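Sugar ABC transporter substrate-binding protein (Treponema pallidum subsp. pallidum, PDB 5U2P) probably serves as the periplasmic ligand-binding component of an ABC transporter, capturing a still unidentified solute, possibly a sugar, for uptake. Local coordinates at residues A[89-93]-A[94-98]; A[249-252]-A[253-257]; A[357-360]-A[361-364]. One frame throughout, in Å; residues are numbered along the deposited sequence.

The three contacts divide between the two sheets of this solute-binding protein. Contact 1 forms where the chain leaves strand 88-92 of the five-stranded sheet. Contacts 2 and 3 both lie on the six-stranded sheet: side chains of 249-257 pack on strand 263-267, those of 357-364 touch strand 138-145, which pairs with it, and both contacts touch helix 270-279. Centres of contacts 2 and 3 are 23 Å apart, with nearest atoms about 12 Å apart. Contact 1 lies on the opposite side of the chain's centre from each, 32 Å from contact 2 and 28 Å from contact 3 between centres. None touches another.

Contact 1: residues A[89-93]-A[94-98]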
ATOM      1  N   VAL A  89      -2.267 -18.096 -13.400  1.00 23.13           N
ATOM      2  CA  VAL A  89      -1.276 -17.102 -13.810  1.00 17.45           C
ATOM      3  C   VAL A  89      -1.076 -16.069 -12.712  1.00 19.75           C
ATOM      4  O   VAL A  89      -2.032 -15.630 -12.056  1.00 22.13           O
ATOM      5  CB  VAL A  89      -1.665 -16.426 -15.161  1.00 23.02           C
ATOM      6  CG1 VAL A  89      -1.728 -17.472 -16.255  1.00 30.17           C
ATOM      7  CG2 VAL A  89      -2.996 -15.675 -15.064  1.00 25.03           C
ATOM      8  N   GLU A  90       0.180 -15.687 -12.501  1.00 19.55           N
ATOM      9  CA  GLU A  90       0.497 -14.579 -11.617  1.00 22.45           C
ATOM     10  C   GLU A  90      -0.021 -13.267 -12.211  1.00 28.04           C
ATOM     11  O   GLU A  90       0.104 -13.027 -13.414  1.00 24.72           O
ATOM     12  CB  GLU A  90       2.013 -14.481 -11.357  1.00 19.56           C
ATOM     13  CG  GLU A  90       2.335 -13.322 -10.435  1.00 27.07           C
ATOM     14  CD  GLU A  90       3.807 -13.109 -10.177  1.00 47.06           C
ATOM     15  OE1 GLU A  90       4.630 -13.939 -10.603  1.00 58.23           O
ATOM     16  OE2 GLU A  90       4.134 -12.091  -9.528  1.00 46.22           O
ATOM     17  N   VAL A  91      -0.622 -12.436 -11.365  1.00 20.22           N
ATOM     18  CA  VAL A  91      -1.091 -11.123 -11.779  1.00 22.72           C
ATOM     19  C   VAL A  91      -0.672 -10.082 -10.764  1.00 21.54           C
ATOM     20  O   VAL A  91      -0.440 -10.383  -9.604  1.00 24.83           O
ATOM     21  CB  VAL A  91      -2.636 -11.072 -11.951  1.00 19.99           C
ATOM     22  CG1 VAL A  91      -3.081 -11.995 -13.096  1.00 24.47           C
ATOM     23  CG2 VAL A  91      -3.340 -11.442 -10.651  1.00 23.21           C
ATOM     24  N   SER A  92      -0.574  -8.842 -11.235  1.00 21.19           N
ATOM     25  CA  SER A  92      -0.335  -7.695 -10.381  1.00 20.28           C
ATOM     26  C   SER A  92      -1.659  -7.063  -9.969  1.00 28.01           C
ATOM     27  O   SER A  92      -2.430  -6.587 -10.806  1.00 29.79           O
ATOM     28  CB  SER A  92       0.540  -6.665 -11.100  1.00 31.35           C
ATOM     29  OG  SER A  92       1.859  -7.166 -11.285  1.00 38.88           O
ATOM     30  N   LEU A  93      -1.915  -7.088  -8.670  1.00 21.52           N
ATOM     31  CA  LEU A  93      -3.084  -6.453  -8.084  1.00 24.71           C
ATOM     32  C   LEU A  93      -2.701  -5.025  -7.720  1.00 27.58           C
ATOM     33  O   LEU A  93      -1.532  -4.766  -7.458  1.00 23.23           O
ATOM     34  CB  LEU A  93      -3.551  -7.229  -6.847  1.00 20.88           C
ATOM     35  CG  LEU A  93      -4.011  -8.658  -7.186  1.00 24.23           C
ATOM     36  CD1 LEU A  93      -4.072  -9.537  -5.937  1.00 23.93           C
ATOM     37  CD2 LEU A  93      -5.358  -8.657  -7.901  1.00 27.68           C
ATOM     38  N   PRO A  94      -3.676  -4.095  -7.699  1.00 20.99           N
ATOM     39  CA  PRO A  94      -5.092  -4.338  -8.003  1.00 22.36           C
ATOM     40  C   PRO A  94      -5.454  -4.200  -9.481  1.00 26.94           C
ATOM     41  O   PRO A  94      -6.548  -4.612  -9.880  1.00 29.03           O
ATOM     42  CB  PRO A  94      -5.807  -3.267  -7.173  1.00 26.12           C
ATOM     43  CG  PRO A  94      -4.831  -2.132  -7.114  1.00 29.67           C
ATOM     44  CD  PRO A  94      -3.454  -2.760  -7.111  1.00 22.81           C
ATOM     45  N   SER A  95      -4.566  -3.646 -10.297  1.00 26.57           N
ATOM     46  CA  SER A  95      -4.987  -3.198 -11.626  1.00 28.47           C
ATOM     47  C   SER A  95      -4.860  -4.231 -12.756  1.00 30.61           C
ATOM     48  O   SER A  95      -5.332  -3.991 -13.861  1.00 26.85           O
ATOM     49  CB  SER A  95      -4.218  -1.931 -11.997  1.00 42.93           C
ATOM     50  OG  SER A  95      -4.650  -0.842 -11.188  1.00 46.24           O
ATOM     51  N   LEU A  96      -4.259  -5.377 -12.474  1.00 25.91           N
ATOM     52  CA  LEU A  96      -4.178  -6.504 -13.413  1.00 24.38           C
ATOM     53  C   LEU A  96      -3.544  -6.156 -14.761  1.00 33.92           C
ATOM     54  O   LEU A  96      -3.967  -6.674 -15.796  1.00 37.46           O
ATOM     55  CB  LEU A  96      -5.563  -7.107 -13.659  1.00 27.28           C
ATOM     56  CG  LEU A  96      -6.362  -7.479 -12.418  1.00 25.97           C
ATOM     57  CD1 LEU A  96      -7.722  -7.949 -12.821  1.00 28.64           C
ATOM     58  CD2 LEU A  96      -5.663  -8.560 -11.611  1.00 23.79           C
ATOM     59  N   HIS A  97      -2.519  -5.310 -14.744  1.00 34.24           N
ATOM     60  CA  HIS A  97      -1.858  -4.896 -15.982  1.00 34.09           C
ATOM     61  C   HIS A  97      -2.867  -4.353 -17.011  1.00 43.74           C
ATOM     62  O   HIS A  97      -2.677  -4.538 -18.211  1.00 43.21           O
ATOM     63  CB  HIS A  97      -1.098  -6.072 -16.623  1.00 67.24           C
ATOM     64  CG  HIS A  97      -0.312  -6.924 -15.664  1.00 60.19           C
ATOM     65  ND1 HIS A  97      -0.802  -8.105 -15.138  1.00 53.15           N
ATOM     66  CD2 HIS A  97       0.952  -6.803 -15.191  1.00 46.20           C
ATOM     67  CE1 HIS A  97       0.116  -8.657 -14.366  1.00 39.03           C
ATOM     68  NE2 HIS A  97       1.191  -7.889 -14.380  1.00 51.71           N
ATOM     69  N   ALA A  98      -3.942  -3.725 -16.539  1.00 29.43           N
ATOM     70  CA  ALA A  98      -4.982  -3.149 -17.408  1.00 39.89           C
ATOM     71  C   ALA A  98      -5.739  -4.187 -18.250  1.00 31.60           C
ATOM     72  O   ALA A  98      -6.481  -3.825 -19.181  1.00 34.53           O
ATOM     73  CB  ALA A  98      -4.373  -2.086 -18.321  1.00 40.62           C
TER
HETATM   74  O   HOH W   1      -1.520  -3.303 -10.210  1.00 27.66           O
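V91 meets the returning loop on two sides: its CG2 lies 3.8 Å from L96 CD2, the two side chains running side by side, while its CA sits at the edge of the H97 ring, 3.8 Å from CE1. At S92 the contact becomes polar. The imidazole lies alongside this residue, with CE1 approaching S92 N obliquely at 3.2 Å. Turned beside its own backbone N and opposite the carbonyl carbon (chi1 -68°), S92 OG stands 3.2 Å from H97 NE2; its weak hydrogen bonds go to R39 and Q307. H97 ND1 is buried without a polar partner. S92 O accepts L96 N at 2.8 Å; the donor lies almost straight out from the carbonyl, but the angle at the hydrogen is only 136°. Water 1 gives the same oxygen a weak bond and accepts S95 N at 3.1 Å, bridging the inside of the turn. L93 then sets its CD2 3.7 Å from L96 CD2, so that one methyl of L96 touches both V91 and L93. A cis peptide between L93 and P94 turns the chain back, and L96, H97 and A98 continue in a left-handed conformation. Strand 88-92 lies between 33-39 and the antiparallel 307-311, the sheet order of type II periplasmic binding proteins, and this turn is its exit.

Contact 2: residues A[249-252]-A[253-257]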
ATOM      1  N   ALA A 249      14.957  14.207   2.066  1.00 30.56           N
ATOM      2  CA  ALA A 249      15.757  13.319   2.899  1.00 29.39           C
ATOM      3  C   ALA A 249      15.520  11.880   2.516  1.00 23.25           C
ATOM      4  O   ALA A 249      14.372  11.441   2.382  1.00 25.88           O
ATOM      5  CB  ALA A 249      15.440  13.514   4.375  1.00 42.60           C
ATOM      6  N   ARG A 250      16.612  11.147   2.363  1.00 21.19           N
ATOM      7  CA  ARG A 250      16.544   9.742   2.006  1.00 24.00           C
ATOM      8  C   ARG A 250      16.085   8.909   3.201  1.00 26.98           C
ATOM      9  O   ARG A 250      16.245   9.311   4.344  1.00 22.97           O
ATOM     10  CB  ARG A 250      17.904   9.251   1.514  1.00 32.84           C
ATOM     11  CG  ARG A 250      18.315   9.841   0.172  1.00 35.03           C
ATOM     12  CD  ARG A 250      19.805   9.661  -0.082  1.00 48.47           C
ATOM     13  NE  ARG A 250      20.207   8.256  -0.080  1.00 72.37           N
ATOM     14  CZ  ARG A 250      21.466   7.837  -0.187  1.00 78.12           C
ATOM     15  NH1 ARG A 250      22.454   8.716  -0.305  1.00 74.47           N
ATOM     16  NH2 ARG A 250      21.739   6.537  -0.173  1.00 69.83           N
ATOM     17  N   VAL A 251      15.512   7.748   2.923  1.00 24.66           N
ATOM     18  CA  VAL A 251      15.087   6.847   3.986  1.00 21.33           C
ATOM     19  C   VAL A 251      16.247   6.535   4.925  1.00 22.62           C
ATOM     20  O   VAL A 251      16.072   6.489   6.157  1.00 22.18           O
ATOM     21  CB  VAL A 251      14.491   5.537   3.392  1.00 22.54           C
ATOM     22  CG1 VAL A 251      14.362   4.460   4.467  1.00 28.09           C
ATOM     23  CG2 VAL A 251      13.148   5.819   2.776  1.00 26.98           C
ATOM     24  N   ARG A 252      17.438   6.320   4.363  1.00 20.42           N
ATOM     25  CA  ARG A 252      18.625   6.012   5.171  1.00 22.04           C
ATOM     26  C   ARG A 252      18.915   7.128   6.191  1.00 18.26           C
ATOM     27  O   ARG A 252      19.398   6.872   7.297  1.00 17.78           O
ATOM     28  CB  ARG A 252      19.843   5.792   4.261  1.00 35.17           C
ATOM     29  CG  ARG A 252      21.171   5.547   4.978  1.00 63.97           C
ATOM     30  CD  ARG A 252      22.302   6.377   4.369  1.00 69.77           C
ATOM     31  NE  ARG A 252      22.746   5.843   3.083  1.00 55.41           N
ATOM     32  CZ  ARG A 252      23.838   5.105   2.897  1.00 52.67           C
ATOM     33  NH1 ARG A 252      24.640   4.796   3.911  1.00 73.41           N
ATOM     34  NH2 ARG A 252      24.135   4.674   1.679  1.00 57.92           N
ATOM     35  N   GLU A 253      18.635   8.368   5.796  1.00 19.76           N
ATOM     36  CA  GLU A 253      18.868   9.518   6.651  1.00 20.40           C
ATOM     37  C   GLU A 253      17.836   9.597   7.773  1.00 20.67           C
ATOM     38  O   GLU A 253      18.177   9.877   8.913  1.00 19.97           O
ATOM     39  CB  GLU A 253      18.877  10.800   5.815  1.00 25.30           C
ATOM     40  CG  GLU A 253      20.003  10.795   4.806  1.00 24.66           C
ATOM     41  CD  GLU A 253      20.051  12.040   3.947  1.00 30.60           C
ATOM     42  OE1 GLU A 253      19.213  12.164   3.026  1.00 31.10           O
ATOM     43  OE2 GLU A 253      20.934  12.896   4.188  1.00 26.45           O
ATOM     44  N   ILE A 254      16.582   9.309   7.462  1.00 20.15           N
ATOM     45  CA  ILE A 254      15.543   9.223   8.479  1.00 20.38           C
ATOM     46  C   ILE A 254      15.897   8.164   9.514  1.00 21.45           C
ATOM     47  O   ILE A 254      15.784   8.406  10.709  1.00 19.95           O
ATOM     48  CB  ILE A 254      14.170   8.882   7.845  1.00 22.84           C
ATOM     49  CG1 ILE A 254      13.657  10.033   6.983  1.00 39.46           C
ATOM     50  CG2 ILE A 254      13.146   8.462   8.904  1.00 21.86           C
ATOM     51  CD1 ILE A 254      13.449  11.314   7.693  1.00 33.96           C
ATOM     52  N   ILE A 255      16.308   6.984   9.060  1.00 17.96           N
ATOM     53  CA  ILE A 255      16.677   5.920   9.975  1.00 18.00           C
ATOM     54  C   ILE A 255      17.833   6.357  10.879  1.00 20.86           C
ATOM     55  O   ILE A 255      17.814   6.137  12.109  1.00 19.59           O
ATOM     56  CB  ILE A 255      17.058   4.633   9.206  1.00 19.29           C
ATOM     57  CG1 ILE A 255      15.845   4.085   8.451  1.00 24.91           C
ATOM     58  CG2 ILE A 255      17.600   3.582  10.167  1.00 25.28           C
ATOM     59  CD1 ILE A 255      16.184   3.060   7.393  1.00 25.50           C
ATOM     60  N   HIS A 256      18.840   6.967  10.269  1.00 19.30           N
ATOM     61  CA  HIS A 256      20.002   7.441  10.997  1.00 22.06           C
ATOM     62  C   HIS A 256      19.599   8.397  12.103  1.00 19.98           C
ATOM     63  O   HIS A 256      20.017   8.238  13.261  1.00 19.19           O
ATOM     64  CB  HIS A 256      20.975   8.124  10.052  1.00 21.53           C
ATOM     65  CG  HIS A 256      22.232   8.570  10.707  1.00 20.11           C
ATOM     66  ND1 HIS A 256      22.329   9.755  11.398  1.00 25.48           N
ATOM     67  CD2 HIS A 256      23.457   7.999  10.757  1.00 14.23           C
ATOM     68  CE1 HIS A 256      23.559   9.880  11.866  1.00 18.53           C
ATOM     69  NE2 HIS A 256      24.268   8.844  11.463  1.00 23.23           N
ATOM     70  N   ASP A 257      18.752   9.369  11.762  1.00 17.80           N
ATOM     71  CA  ASP A 257      18.339  10.368  12.736  1.00 17.01           C
ATOM     72  C   ASP A 257      17.327   9.822  13.758  1.00 19.48           C
ATOM     73  O   ASP A 257      17.383  10.181  14.943  1.00 21.02           O
ATOM     74  CB  ASP A 257      17.765  11.601  12.022  1.00 14.90           C
ATOM     75  CG  ASP A 257      18.813  12.372  11.224  1.00 32.85           C
ATOM     76  OD1 ASP A 257      20.021  12.220  11.504  1.00 23.97           O
ATOM     77  OD2 ASP A 257      18.418  13.143  10.312  1.00 30.10           O
TER
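E253 reaches back along the helix start to R250: its OE1 accepts R250 N at 2.9 Å through the anti lone pair, in a nearly straight bond (169°). This is the N3 side-chain half of a capping box. CG of E253 lies beside its own backbone N (chi1 -63°), and the chain extends from there to bring the carboxylate to R250 N, at the N-cap, where OE1 also lies 3.5 Å from R250 CB. E253 N goes weakly to the backbone O of R250 instead of to an N-cap side chain, and I254 N makes a straighter bond to that oxygen at 3.1 Å. The next backbone bonds, I255 N to V251 O and H256 N to R252 O, carry the turn onward. V251 CG1 meets I255 CD1 at 3.7 Å, the two side chains crossing at a slant, and both pack on helix 270-279, against V272 and A275 respectively. I254 leans on I263 and Y266 of strand 263-267. The guanidinium of R250 makes no contact with the carboxylate, its NE being 5.1 Å from E253 OE1. The helix N-terminus, and more weakly the arginine, would probably favour the ionised form of E253.

Contact 3: residues A[357-360]-A[361-364]; sequences ACLS and ALFK
L359 O accepts F363 N at 2.7 Å, a short bond bent at the hydrogen (143°). It belongs to the first turn of helix 360-367, entered from the loop that follows helix 331-337. One residue on, S360 O takes K364 N at 3.2 Å. Ahead of these bonds the chain is already coiled, since S360 N bonds to A357 O. The next helical bond is opened: A361 N lies 4.6 Å from A357 O, and water 2 fills the gap, accepting A361 N at 3.0 Å and standing 3.0 Å from A357 O, one of more acceptors than it has protons for. Among the side chains, F363 starts close against the turn, its CB 3.2 Å from L359 O. From there F363 swings its ring opposite the backbone N (chi1 -173°), away from the turn, where it packs on L118 and I355. L359 CD2 lies 4.3 Å from L362 CB on the buried side. Beyond that pair L359 touches H270 of helix 270-279, while L362 reaches A141 and C358 reaches F143, both on strand 138-145. The contact therefore joins the helix start to the six-stranded sheet and to the helix beside it. On the exposed side K364 folds at its second torsion (chi2 -59°) and sends NZ toward E368, a long, weak ion pair. Lower in the same chain, K364 CG rests 3.4 Å from S360 O, the oxygen that holds its own backbone N.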
ATOM      1  N   ALA A 357       5.702  -5.294  16.316  1.00 49.73           N
ATOM      2  CA  ALA A 357       4.994  -4.925  17.551  1.00 59.51           C
ATOM      3  C   ALA A 357       4.362  -3.538  17.460  1.00 43.34           C
ATOM      4  O   ALA A 357       3.280  -3.278  18.010  1.00 46.47           O
ATOM      5  CB  ALA A 357       5.940  -4.974  18.735  1.00 47.41           C
ATOM      6  N   CYS A 358       5.054  -2.641  16.776  1.00 34.21           N
ATOM      7  CA  CYS A 358       4.575  -1.269  16.646  1.00 58.86           C
ATOM      8  C   CYS A 358       3.291  -1.245  15.821  1.00 56.13           C
ATOM      9  O   CYS A 358       2.414  -0.415  16.059  1.00 48.20           O
ATOM     10  CB  CYS A 358       5.635  -0.366  16.004  1.00 44.72           C
ATOM     11  SG  CYS A 358       6.106  -0.816  14.323  1.00 45.08           S
ATOM     12  N   LEU A 359       3.188  -2.161  14.859  1.00 38.79           N
ATOM     13  CA  LEU A 359       1.980  -2.273  14.034  1.00 33.81           C
ATOM     14  C   LEU A 359       0.897  -3.099  14.713  1.00 36.30           C
ATOM     15  O   LEU A 359      -0.164  -3.306  14.141  1.00 38.45           O
ATOM     16  CB  LEU A 359       2.297  -2.906  12.676  1.00 39.01           C
ATOM     17  CG  LEU A 359       2.545  -2.021  11.452  1.00 46.77           C
ATOM     18  CD1 LEU A 359       2.567  -2.894  10.212  1.00 36.69           C
ATOM     19  CD2 LEU A 359       1.509  -0.931  11.307  1.00 32.94           C
ATOM     20  N   SER A 360       1.167  -3.573  15.926  1.00 34.01           N
ATOM     21  CA  SER A 360       0.266  -4.487  16.607  1.00 39.11           C
ATOM     22  C   SER A 360      -1.123  -3.892  16.808  1.00 36.45           C
ATOM     23  O   SER A 360      -2.125  -4.533  16.510  1.00 44.32           O
ATOM     24  CB  SER A 360       0.855  -4.894  17.956  1.00 46.82           C
ATOM     25  OG  SER A 360      -0.037  -5.752  18.643  1.00 75.58           O
ATOM     26  N   ALA A 361      -1.186  -2.661  17.294  1.00 37.14           N
ATOM     27  CA  ALA A 361      -2.473  -2.029  17.570  1.00 43.25           C
ATOM     28  C   ALA A 361      -3.252  -1.783  16.279  1.00 42.11           C
ATOM     29  O   ALA A 361      -4.446  -2.080  16.195  1.00 35.14           O
ATOM     30  CB  ALA A 361      -2.267  -0.724  18.321  1.00 38.91           C
ATOM     31  N   LEU A 362      -2.562  -1.252  15.272  1.00 33.95           N
ATOM     32  CA  LEU A 362      -3.187  -0.939  13.991  1.00 30.22           C
ATOM     33  C   LEU A 362      -3.544  -2.214  13.243  1.00 30.77           C
ATOM     34  O   LEU A 362      -4.486  -2.243  12.448  1.00 30.13           O
ATOM     35  CB  LEU A 362      -2.262  -0.063  13.139  1.00 29.92           C
ATOM     36  CG  LEU A 362      -2.181   1.426  13.524  1.00 29.62           C
ATOM     37  CD1 LEU A 362      -1.155   2.172  12.653  1.00 32.58           C
ATOM     38  CD2 LEU A 362      -3.542   2.118  13.466  1.00 32.07           C
ATOM     39  N   PHE A 363      -2.795  -3.277  13.488  1.00 28.99           N
ATOM     40  CA  PHE A 363      -3.143  -4.535  12.857  1.00 32.21           C
ATOM     41  C   PHE A 363      -4.516  -5.011  13.343  1.00 30.03           C
ATOM     42  O   PHE A 363      -5.352  -5.426  12.536  1.00 28.90           O
ATOM     43  CB  PHE A 363      -2.084  -5.595  13.123  1.00 32.22           C
ATOM     44  CG  PHE A 363      -2.318  -6.865  12.365  1.00 34.04           C
ATOM     45  CD1 PHE A 363      -1.983  -6.953  11.021  1.00 45.98           C
ATOM     46  CD2 PHE A 363      -2.905  -7.954  12.979  1.00 34.77           C
ATOM     47  CE1 PHE A 363      -2.207  -8.113  10.309  1.00 30.92           C
ATOM     48  CE2 PHE A 363      -3.132  -9.119  12.275  1.00 37.93           C
ATOM     49  CZ  PHE A 363      -2.778  -9.193  10.928  1.00 33.37           C
ATOM     50  N   LYS A 364      -4.752  -4.938  14.653  1.00 33.15           N
ATOM     51  CA  LYS A 364      -6.029  -5.353  15.223  1.00 44.84           C
ATOM     52  C   LYS A 364      -7.163  -4.380  14.909  1.00 38.16           C
ATOM     53  O   LYS A 364      -8.288  -4.808  14.667  1.00 34.44           O
ATOM     54  CB  LYS A 364      -5.920  -5.516  16.745  1.00 51.90           C
ATOM     55  CG  LYS A 364      -4.862  -6.507  17.199  1.00 57.10           C
ATOM     56  CD  LYS A 364      -5.111  -7.907  16.644  1.00 68.87           C
ATOM     57  CE  LYS A 364      -4.037  -8.884  17.109  1.00 86.93           C
ATOM     58  NZ  LYS A 364      -4.121 -10.207  16.420  1.00 79.29           N
TER
HETATM   59  O   HOH W   2       1.139  -1.309  18.622  1.00 37.26           O